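Local coordinates for uncharacterized protein Atu2452 (PDB 2R8B), which is of unknown function but, as a member of the dienelactone hydrolase family with an alpha/beta-hydrolase fold, is probably a hydrolase, at residues Leu171-Ile176 against Gly228-Arg233; Val191-Gly196 against Gly219-Val224; Arg105-Thr110 against Phe148-Asn153. All blocks are in the same frame, centred on the assembly; numbering follows the deposited sequence.

Contact 1: residues Leu171-Ile176 against Gly228-Arg233; sequences LMHPLI and GGHEIR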
loop_
_atom_site.group_PDB
_atom_site.type_symbol
_atom_site.label_atom_id
_atom_site.label_comp_id
_atom_site.label_asym_id
_atom_site.label_seq_id
_atom_site.Cartn_x
_atom_site.Cartn_y
_atom_site.Cartn_z
ATOM N N LEU A 171 -2.431 -3.763 3.897
ATOM C CA LEU A 171 -2.534 -4.372 2.585
ATOM C C LEU A 171 -3.907 -4.981 2.381
ATOM O O LEU A 171 -4.275 -5.942 3.043
ATOM C CB LEU A 171 -1.449 -5.413 2.424
ATOM C CG LEU A 171 -0.033 -4.906 2.738
ATOM C CD1 LEU A 171 0.939 -6.055 2.675
ATOM C CD2 LEU A 171 0.422 -3.792 1.806
HETATM N N MSE A 172 -4.694 -4.412 1.486
HETATM C CA MSE A 172 -6.021 -4.955 1.281
HETATM C C MSE A 172 -6.056 -5.874 0.079
HETATM O O MSE A 172 -5.941 -5.439 -1.056
HETATM C CB MSE A 172 -7.018 -3.803 1.212
HETATM C CG MSE A 172 -6.895 -2.981 2.466
HETATM SE SE MSE A 172 -8.260 -1.662 2.616
HETATM C CE MSE A 172 -9.589 -2.620 3.735
ATOM N N HIS A 173 -6.170 -7.172 0.343
ATOM C CA HIS A 173 -6.213 -8.132 -0.706
ATOM C C HIS A 173 -4.961 -7.979 -1.569
ATOM O O HIS A 173 -5.069 -7.639 -2.727
ATOM C CB HIS A 173 -7.484 -7.949 -1.538
ATOM C CG HIS A 173 -8.743 -8.167 -0.757
ATOM N ND1 HIS A 173 -9.494 -9.321 -0.845
ATOM C CD2 HIS A 173 -9.383 -7.381 0.139
ATOM C CE1 HIS A 173 -10.533 -9.242 -0.037
ATOM N NE2 HIS A 173 -10.488 -8.072 0.572
ATOM N N PRO A 174 -3.767 -8.209 -0.994
ATOM C CA PRO A 174 -2.554 -8.291 -1.795
ATOM C C PRO A 174 -2.474 -9.592 -2.566
ATOM O O PRO A 174 -3.189 -10.560 -2.239
ATOM C CB PRO A 174 -1.457 -8.324 -0.739
ATOM C CG PRO A 174 -2.110 -9.032 0.390
ATOM C CD PRO A 174 -3.464 -8.410 0.432
ATOM N N LEU A 175 -1.583 -9.623 -3.556
ATOM C CA LEU A 175 -1.274 -10.815 -4.361
ATOM C C LEU A 175 0.214 -10.685 -4.618
ATOM O O LEU A 175 0.618 -9.814 -5.370
ATOM C CB LEU A 175 -1.980 -10.719 -5.710
ATOM C CG LEU A 175 -2.114 -11.918 -6.645
ATOM C CD1 LEU A 175 -2.035 -11.469 -8.119
ATOM C CD2 LEU A 175 -1.148 -13.024 -6.367
ATOM N N ILE A 176 1.046 -11.479 -3.967
ATOM C CA ILE A 176 2.470 -11.472 -4.328
ATOM C C ILE A 176 2.832 -12.886 -4.708
ATOM O O ILE A 176 2.704 -13.783 -3.874
ATOM C CB ILE A 176 3.355 -10.967 -3.172
ATOM C CG1 ILE A 176 3.061 -9.493 -2.873
ATOM C CG2 ILE A 176 4.788 -11.124 -3.486
ATOM C CD1 ILE A 176 3.826 -8.521 -3.701
ATOM N N GLY A 228 -15.541 -15.401 1.439
ATOM C CA GLY A 228 -15.806 -14.292 0.459
ATOM C C GLY A 228 -14.618 -13.883 -0.397
ATOM O O GLY A 228 -13.532 -14.443 -0.247
ATOM N N GLY A 229 -14.846 -12.932 -1.300
ATOM C CA GLY A 229 -14.061 -12.801 -2.522
ATOM C C GLY A 229 -13.087 -11.667 -2.446
ATOM O O GLY A 229 -12.515 -11.417 -1.400
ATOM N N HIS A 230 -12.937 -10.956 -3.564
ATOM C CA HIS A 230 -12.069 -9.784 -3.704
ATOM C C HIS A 230 -12.674 -8.520 -3.089
ATOM O O HIS A 230 -12.007 -7.452 -3.005
ATOM C CB HIS A 230 -11.832 -9.520 -5.187
ATOM C CG HIS A 230 -10.584 -8.744 -5.471
ATOM N ND1 HIS A 230 -9.346 -9.097 -4.954
ATOM C CD2 HIS A 230 -10.369 -7.657 -6.246
ATOM C CE1 HIS A 230 -8.424 -8.265 -5.406
ATOM N NE2 HIS A 230 -9.021 -7.374 -6.182
ATOM N N GLU A 231 -13.940 -8.604 -2.689
ATOM C CA GLU A 231 -14.622 -7.454 -2.088
ATOM C C GLU A 231 -14.031 -7.098 -0.725
ATOM O O GLU A 231 -13.593 -7.976 0.055
ATOM C CB GLU A 231 -16.131 -7.694 -1.972
ATOM C CG GLU A 231 -16.611 -8.429 -0.694
ATOM C CD GLU A 231 -16.514 -9.967 -0.762
ATOM O OE1 GLU A 231 -17.064 -10.637 0.139
ATOM O OE2 GLU A 231 -15.925 -10.509 -1.717
ATOM N N ILE A 232 -13.987 -5.799 -0.464
ATOM C CA ILE A 232 -13.732 -5.284 0.872
ATOM C C ILE A 232 -15.012 -5.413 1.698
ATOM O O ILE A 232 -16.022 -4.802 1.308
ATOM C CB ILE A 232 -13.369 -3.821 0.773
ATOM C CG1 ILE A 232 -11.958 -3.682 0.238
ATOM C CG2 ILE A 232 -13.535 -3.107 2.122
ATOM C CD1 ILE A 232 -11.657 -2.241 -0.091
ATOM N N ARG A 233 -14.990 -6.204 2.792
ATOM C CA ARG A 233 -16.113 -6.230 3.770
ATOM C C ARG A 233 -16.032 -5.119 4.827
ATOM O O ARG A 233 -14.946 -4.613 5.140
ATOM C CB ARG A 233 -16.301 -7.596 4.432
ATOM C CG ARG A 233 -16.699 -8.608 3.409
ATOM C CD ARG A 233 -17.474 -9.820 3.935
ATOM N NE ARG A 233 -17.679 -10.714 2.800
ATOM C CZ ARG A 233 -18.416 -11.810 2.801
ATOM N NH1 ARG A 233 -19.052 -12.174 3.889
ATOM N NH2 ARG A 233 -18.501 -12.540 1.703
#
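H173 CG lies anti to its own carbonyl carbon (chi1 -62°), which sets its ring beside its backbone N, whereas H230 CG lies anti to its own backbone N (chi1 -157°), beside its carbonyl carbon. H173 CB is 4.0 Å from H230 CE1. The fold is that of the alpha/beta hydrolases: 228-233 is the loop between strand 220-226 and helix 234-244, where the family's catalytic histidine resides, and H230 has the geometry expected of it, together with S149 and D199. The imidazole rings meet obliquely, planes at 75°, centroids 5.5 Å apart.

The backbone of the loop wraps around the H173 ring. H230 O sits over the centre of one ring face, 3.7 Å above its plane. G229 O approaches at the edge, 3.2 Å from H173 CE1, and E231 O comes obliquely to 3.1 Å from H173 NE2. Histidine suits this place because both its nitrogens find partners: ND1 bonds to D199, which also accepts from H230 ND1, and NE2 bonds to E236 of helix 234-244. H173 would thereby help to position the probable triad acid.

Beyond the histidines, the selenomethionine M172 adds an apolar touch with I232, a flexible chain meeting a branched one where the loop runs into the helix. The loop is braced on its outer side by E231, whose OE2 accepts a hydrogen bond from G229 N and whose OE1 is gripped by R233 through both NE, at 2.7 Å, and NH2, at 2.9 Å.

Contact 2: residues Val191-Gly196 against Gly219-Val224; sequences VLITAG and GTVETV
The beta-alpha-beta unit of strand 190-196, helix 204-217 and strand 220-226 is closed here by the parallel pairing of V191-T194 with V221-V224. V191 and I193 use both their N and O atoms in it. V191 N donates to T220 O at 2.9 Å, and V191 O accepts from E222 N at 2.8 Å; the pattern then repeats with I193 N to E222 O and V224 N to I193 O, the latter 2.7 Å long. A195 N adds a final bond to V224 O.

On the face covered by helix 204-217, V221 CG1 is the meeting point, 4.0 Å from V191 CG2 and 3.8 Å from I193 CD1. T223 turns its methyl CG2 anti to the backbone N, where it lies 3.9 Å from I193 CB. Beta-branched residues suit these extended positions.

This is the far edge of the alpha/beta-hydrolase sheet: within the chain 220-226 is the outermost strand, while 190-196 is flanked on its other side by strand 168-172. The face carrying L192, T194, E222 and V224 looks to helix 234-244. L192 CG is anti to its backbone N (chi1 174°), and its CD1 reaches diagonally to 4.1 Å from V224 CG2. T194, buried beside them, satisfies its hydroxyl with E236 of that helix, whereas the extended, charged chain of E222 suits the exposed edge.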
loop_
_atom_site.group_PDB
_atom_site.type_symbol
_atom_site.label_atom_id
_atom_site.label_comp_id
_atom_site.label_asym_id
_atom_site.label_seq_id
_atom_site.Cartn_x
_atom_site.Cartn_y
_atom_site.Cartn_z
ATOM N N VAL A 191 2.246 -4.196 10.238
ATOM C CA VAL A 191 1.387 -4.402 9.094
ATOM C C VAL A 191 0.095 -5.192 9.286
ATOM O O VAL A 191 0.037 -6.195 10.034
ATOM C CB VAL A 191 2.161 -4.776 7.765
ATOM C CG1 VAL A 191 3.654 -4.855 7.968
ATOM C CG2 VAL A 191 1.561 -5.940 7.063
ATOM N N LEU A 192 -0.930 -4.695 8.582
ATOM C CA LEU A 192 -2.244 -5.332 8.523
ATOM C C LEU A 192 -2.545 -5.887 7.137
ATOM O O LEU A 192 -2.540 -5.146 6.152
ATOM C CB LEU A 192 -3.326 -4.320 8.879
ATOM C CG LEU A 192 -4.737 -4.866 8.708
ATOM C CD1 LEU A 192 -4.906 -6.112 9.486
ATOM C CD2 LEU A 192 -5.733 -3.874 9.158
ATOM N N ILE A 193 -2.818 -7.178 7.047
ATOM C CA ILE A 193 -3.314 -7.740 5.805
ATOM C C ILE A 193 -4.781 -8.113 5.973
ATOM O O ILE A 193 -5.157 -8.758 6.976
ATOM C CB ILE A 193 -2.515 -8.938 5.388
ATOM C CG1 ILE A 193 -1.031 -8.555 5.294
ATOM C CG2 ILE A 193 -2.976 -9.393 4.014
ATOM C CD1 ILE A 193 -0.027 -9.716 5.405
ATOM N N THR A 194 -5.614 -7.698 5.023
ATOM C CA THR A 194 -7.002 -8.093 5.027
ATOM C C THR A 194 -7.204 -8.905 3.774
ATOM O O THR A 194 -6.695 -8.574 2.694
ATOM C CB THR A 194 -7.946 -6.867 4.953
ATOM O OG1 THR A 194 -7.876 -6.299 3.635
ATOM C CG2 THR A 194 -7.573 -5.752 5.988
ATOM N N ALA A 195 -7.963 -9.973 3.879
ATOM C CA ALA A 195 -8.040 -10.884 2.755
ATOM C C ALA A 195 -9.316 -11.751 2.675
ATOM O O ALA A 195 -10.027 -11.960 3.662
ATOM C CB ALA A 195 -6.795 -11.736 2.716
ATOM N N GLY A 196 -9.609 -12.245 1.482
ATOM C CA GLY A 196 -10.810 -13.031 1.338
ATOM C C GLY A 196 -10.365 -14.469 1.269
ATOM O O GLY A 196 -9.322 -14.799 0.682
ATOM N N GLY A 219 8.974 -6.552 13.111
ATOM C CA GLY A 219 7.725 -5.808 13.335
ATOM C C GLY A 219 6.576 -6.771 13.594
ATOM O O GLY A 219 6.806 -7.955 13.830
ATOM N N THR A 220 5.335 -6.285 13.555
ATOM C CA THR A 220 4.198 -7.207 13.670
ATOM C C THR A 220 3.520 -7.287 12.322
ATOM O O THR A 220 3.706 -6.410 11.458
ATOM C CB THR A 220 3.147 -6.778 14.705
ATOM O OG1 THR A 220 2.600 -5.507 14.318
ATOM C CG2 THR A 220 3.741 -6.720 16.113
ATOM N N VAL A 221 2.758 -8.364 12.154
ATOM C CA VAL A 221 1.915 -8.586 11.007
ATOM C C VAL A 221 0.652 -9.233 11.521
ATOM O O VAL A 221 0.697 -10.163 12.314
ATOM C CB VAL A 221 2.573 -9.535 9.991
ATOM C CG1 VAL A 221 1.716 -9.614 8.737
ATOM C CG2 VAL A 221 3.954 -9.067 9.651
ATOM N N GLU A 222 -0.483 -8.728 11.084
ATOM C CA GLU A 222 -1.744 -9.307 11.472
ATOM C C GLU A 222 -2.522 -9.529 10.206
ATOM O O GLU A 222 -2.549 -8.646 9.357
ATOM C CB GLU A 222 -2.484 -8.331 12.329
ATOM C CG GLU A 222 -3.820 -8.821 12.747
ATOM C CD GLU A 222 -4.517 -7.873 13.747
ATOM O OE1 GLU A 222 -5.393 -8.387 14.506
ATOM O OE2 GLU A 222 -4.179 -6.639 13.786
ATOM N N THR A 223 -3.158 -10.682 10.056
ATOM C CA THR A 223 -4.034 -10.875 8.912
ATOM C C THR A 223 -5.450 -11.047 9.402
ATOM O O THR A 223 -5.679 -11.785 10.343
ATOM C CB THR A 223 -3.662 -12.089 8.108
ATOM O OG1 THR A 223 -2.254 -12.071 7.889
ATOM C CG2 THR A 223 -4.354 -12.051 6.742
ATOM N N VAL A 224 -6.388 -10.328 8.800
ATOM C CA VAL A 224 -7.788 -10.467 9.135
ATOM C C VAL A 224 -8.437 -11.075 7.901
ATOM O O VAL A 224 -8.305 -10.539 6.818
ATOM C CB VAL A 224 -8.384 -9.082 9.544
ATOM C CG1 VAL A 224 -9.909 -9.122 9.618
ATOM C CG2 VAL A 224 -7.774 -8.596 10.906
#

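Contact 3: residues Arg105-Thr110 against Phe148-Asn153; sequences RFFRRT and FSNGAN. With SO4 (sulfate ion), chain C.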
loop_
_atom_site.group_PDB
_atom_site.type_symbol
_atom_site.label_atom_id
_atom_site.label_comp_id
_atom_site.label_asym_id
_atom_site.label_seq_id
_atom_site.Cartn_x
_atom_site.Cartn_y
_atom_site.Cartn_z
ATOM N N ARG A 105 -3.386 1.672 -13.339
ATOM C CA ARG A 105 -2.721 0.828 -12.323
ATOM C C ARG A 105 -1.327 1.324 -12.074
ATOM O O ARG A 105 -0.859 2.217 -12.789
ATOM C CB ARG A 105 -2.695 -0.669 -12.680
ATOM C CG ARG A 105 -2.697 -1.006 -14.168
ATOM C CD ARG A 105 -2.963 -2.467 -14.466
ATOM N NE ARG A 105 -1.914 -3.284 -13.878
ATOM C CZ ARG A 105 -2.107 -4.196 -12.919
ATOM N NH1 ARG A 105 -1.064 -4.870 -12.426
ATOM N NH2 ARG A 105 -3.339 -4.455 -12.463
ATOM N N PHE A 106 -0.680 0.747 -11.062
ATOM C CA PHE A 106 0.648 1.168 -10.665
ATOM C C PHE A 106 1.855 0.452 -11.294
ATOM O O PHE A 106 3.001 0.837 -10.995
ATOM C CB PHE A 106 0.778 1.117 -9.156
ATOM C CG PHE A 106 0.056 2.208 -8.473
ATOM C CD1 PHE A 106 -1.203 1.983 -7.918
ATOM C CD2 PHE A 106 0.607 3.493 -8.415
ATOM C CE1 PHE A 106 -1.922 3.027 -7.288
ATOM C CE2 PHE A 106 -0.082 4.534 -7.801
ATOM C CZ PHE A 106 -1.355 4.292 -7.231
ATOM N N PHE A 107 1.627 -0.580 -12.118
ATOM C CA PHE A 107 2.713 -1.317 -12.820
ATOM C C PHE A 107 2.107 -2.311 -13.759
ATOM O O PHE A 107 0.959 -2.693 -13.603
ATOM C CB PHE A 107 3.676 -2.036 -11.874
ATOM C CG PHE A 107 3.028 -3.114 -11.056
ATOM C CD1 PHE A 107 2.318 -2.793 -9.900
ATOM C CD2 PHE A 107 3.124 -4.437 -11.439
ATOM C CE1 PHE A 107 1.707 -3.753 -9.131
ATOM C CE2 PHE A 107 2.511 -5.413 -10.700
ATOM C CZ PHE A 107 1.791 -5.054 -9.514
ATOM N N ARG A 108 2.883 -2.796 -14.709
ATOM C CA ARG A 108 2.313 -3.561 -15.806
ATOM C C ARG A 108 2.240 -5.061 -15.593
ATOM O O ARG A 108 3.200 -5.689 -15.175
ATOM C CB ARG A 108 3.045 -3.272 -17.113
ATOM C CG ARG A 108 2.340 -3.834 -18.335
ATOM C CD ARG A 108 3.112 -3.610 -19.630
ATOM N NE ARG A 108 4.188 -4.569 -19.811
ATOM C CZ ARG A 108 4.109 -5.629 -20.600
ATOM N NH1 ARG A 108 5.133 -6.455 -20.709
ATOM N NH2 ARG A 108 3.003 -5.860 -21.278
ATOM N N ARG A 109 1.096 -5.633 -15.937
ATOM C CA ARG A 109 0.984 -7.082 -16.129
ATOM C C ARG A 109 1.011 -7.325 -17.620
ATOM O O ARG A 109 0.476 -6.538 -18.410
ATOM C CB ARG A 109 -0.335 -7.684 -15.658
ATOM C CG ARG A 109 -1.198 -6.872 -14.812
ATOM C CD ARG A 109 -2.641 -7.105 -15.214
ATOM N NE ARG A 109 -3.419 -7.555 -14.064
ATOM C CZ ARG A 109 -4.696 -7.267 -13.828
ATOM N NH1 ARG A 109 -5.395 -6.489 -14.663
ATOM N NH2 ARG A 109 -5.255 -7.775 -12.718
ATOM N N THR A 110 1.584 -8.442 -18.020
ATOM C CA THR A 110 1.425 -8.848 -19.392
ATOM C C THR A 110 -0.086 -9.134 -19.632
ATOM O O THR A 110 -0.874 -9.247 -18.669
ATOM C CB THR A 110 2.321 -10.074 -19.703
ATOM O OG1 THR A 110 1.808 -11.212 -19.004
ATOM C CG2 THR A 110 3.779 -9.829 -19.255
ATOM N N PHE A 148 -5.152 -1.188 -1.867
ATOM C CA PHE A 148 -6.139 -2.227 -2.182
ATOM C C PHE A 148 -5.712 -2.928 -3.441
ATOM O O PHE A 148 -5.532 -2.252 -4.483
ATOM C CB PHE A 148 -7.503 -1.592 -2.447
ATOM C CG PHE A 148 -8.506 -2.558 -2.952
ATOM C CD1 PHE A 148 -8.858 -3.678 -2.177
ATOM C CD2 PHE A 148 -9.112 -2.366 -4.194
ATOM C CE1 PHE A 148 -9.797 -4.590 -2.635
ATOM C CE2 PHE A 148 -10.047 -3.292 -4.673
ATOM C CZ PHE A 148 -10.398 -4.413 -3.895
ATOM N N SER A 149 -5.535 -4.257 -3.353
ATOM C CA SER A 149 -5.286 -5.101 -4.523
ATOM C C SER A 149 -4.005 -4.603 -5.235
ATOM O O SER A 149 -2.923 -4.656 -4.627
ATOM C CB SER A 149 -6.506 -5.033 -5.448
ATOM O OG SER A 149 -6.618 -6.177 -6.272
ATOM N N ASN A 150 -4.121 -4.077 -6.468
ATOM C CA ASN A 150 -2.948 -3.585 -7.220
ATOM C C ASN A 150 -2.115 -2.572 -6.470
ATOM O O ASN A 150 -0.895 -2.519 -6.656
ATOM C CB ASN A 150 -3.348 -2.963 -8.548
ATOM C CG ASN A 150 -2.158 -2.315 -9.282
ATOM O OD1 ASN A 150 -2.075 -1.075 -9.397
ATOM N ND2 ASN A 150 -1.244 -3.144 -9.784
ATOM N N GLY A 151 -2.786 -1.770 -5.639
ATOM C CA GLY A 151 -2.144 -0.798 -4.803
ATOM C C GLY A 151 -1.488 -1.435 -3.582
ATOM O O GLY A 151 -0.430 -0.952 -3.149
ATOM N N ALA A 152 -2.085 -2.485 -2.995
ATOM C CA ALA A 152 -1.400 -3.160 -1.896
ATOM C C ALA A 152 -0.153 -3.856 -2.443
ATOM O O ALA A 152 0.827 -4.122 -1.713
ATOM C CB ALA A 152 -2.288 -4.145 -1.245
ATOM N N ASN A 153 -0.181 -4.143 -3.743
ATOM C CA ASN A 153 0.893 -4.913 -4.363
ATOM C C ASN A 153 2.140 -4.080 -4.565
ATOM O O ASN A 153 3.253 -4.554 -4.281
ATOM C CB ASN A 153 0.405 -5.586 -5.650
ATOM C CG ASN A 153 -0.712 -6.595 -5.373
ATOM O OD1 ASN A 153 -0.862 -7.073 -4.248
ATOM N ND2 ASN A 153 -1.513 -6.886 -6.364
HETATM S S SO4 C . -2.155 -6.646 -9.699
HETATM O O1 SO4 C . -1.229 -6.039 -8.750
HETATM O O2 SO4 C . -3.100 -5.621 -10.129
HETATM O O3 SO4 C . -1.390 -7.054 -10.875
HETATM O O4 SO4 C . -2.919 -7.772 -9.120
#
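N150 brings its side chain against R105, F106 and F107 at the start of helix 150-161, just after S149, the probable nucleophile of a GxSxG elbow. Its CG is anti to the backbone N (chi1 174°), which sends the amide toward the loop 105-110. There OD1 accepts a hydrogen bond from F106 N at 2.8 Å, nearly straight at 167° and taken on a lone pair in the carbonyl plane. The other amide atom, ND2, lies over one face of the R105 guanidinium, 3.2 Å from R105 NH1, and obliquely to the F107 ring, 3.1 Å from CE1, with ring and amide planes 28° apart. R105 NH1 and N150 ND2 are both donors, so they do not bond each other; they share a sulfate ion, probably from the crystallisation liquor. N150 ND2 donates to sulfate O1 at 3.1 Å, while R105 donates through NH1 to O3, at 2.7 Å, and through NH2 to O2. R105 is steadied by its NE, 2.9 Å from the acceptor F107 O. Asparagine suits the place: its OD1 holds F106 N while ND2 remains available to donate, here to the sulfate.

G151, of the same probable elbow, has its CA 4.3 Å from F106 CD1. N153 places CB at the edge of the F107 ring, 4.1 Å from CZ, and its ND2 also donates to sulfate O1; its OD1 accepts from L175 N.

The loop thus lies across the N-terminal end of helix 150-161, with F106 and F107 packed on helix 117-138, while F148 and A152 rest against strand 168-172.

How the contacts relate
Contacts 1 and 3 converge on the probable active site: H230 of contact 1 makes a weak hydrogen bond to S149 of contact 3, and M172 O accepts from S149 N. Contact 2 supplies the neighbouring sheet framework, since strand 190-196 bonds strand 168-172 through L171 and, just past the strand, H173, but it does not touch contact 3; their centres lie about 19 Å apart. Contact 3 is buried throughout; contacts 1 and 2 are only partly so, one between a strand end and a loop, the other at the sheet's edge. Chemistry follows place: repetitive main-chain bonds and aliphatic packing in contact 2, one imidazole ringed by main-chain carbonyls in contact 1, and amides and a guanidinium around an anion in contact 3.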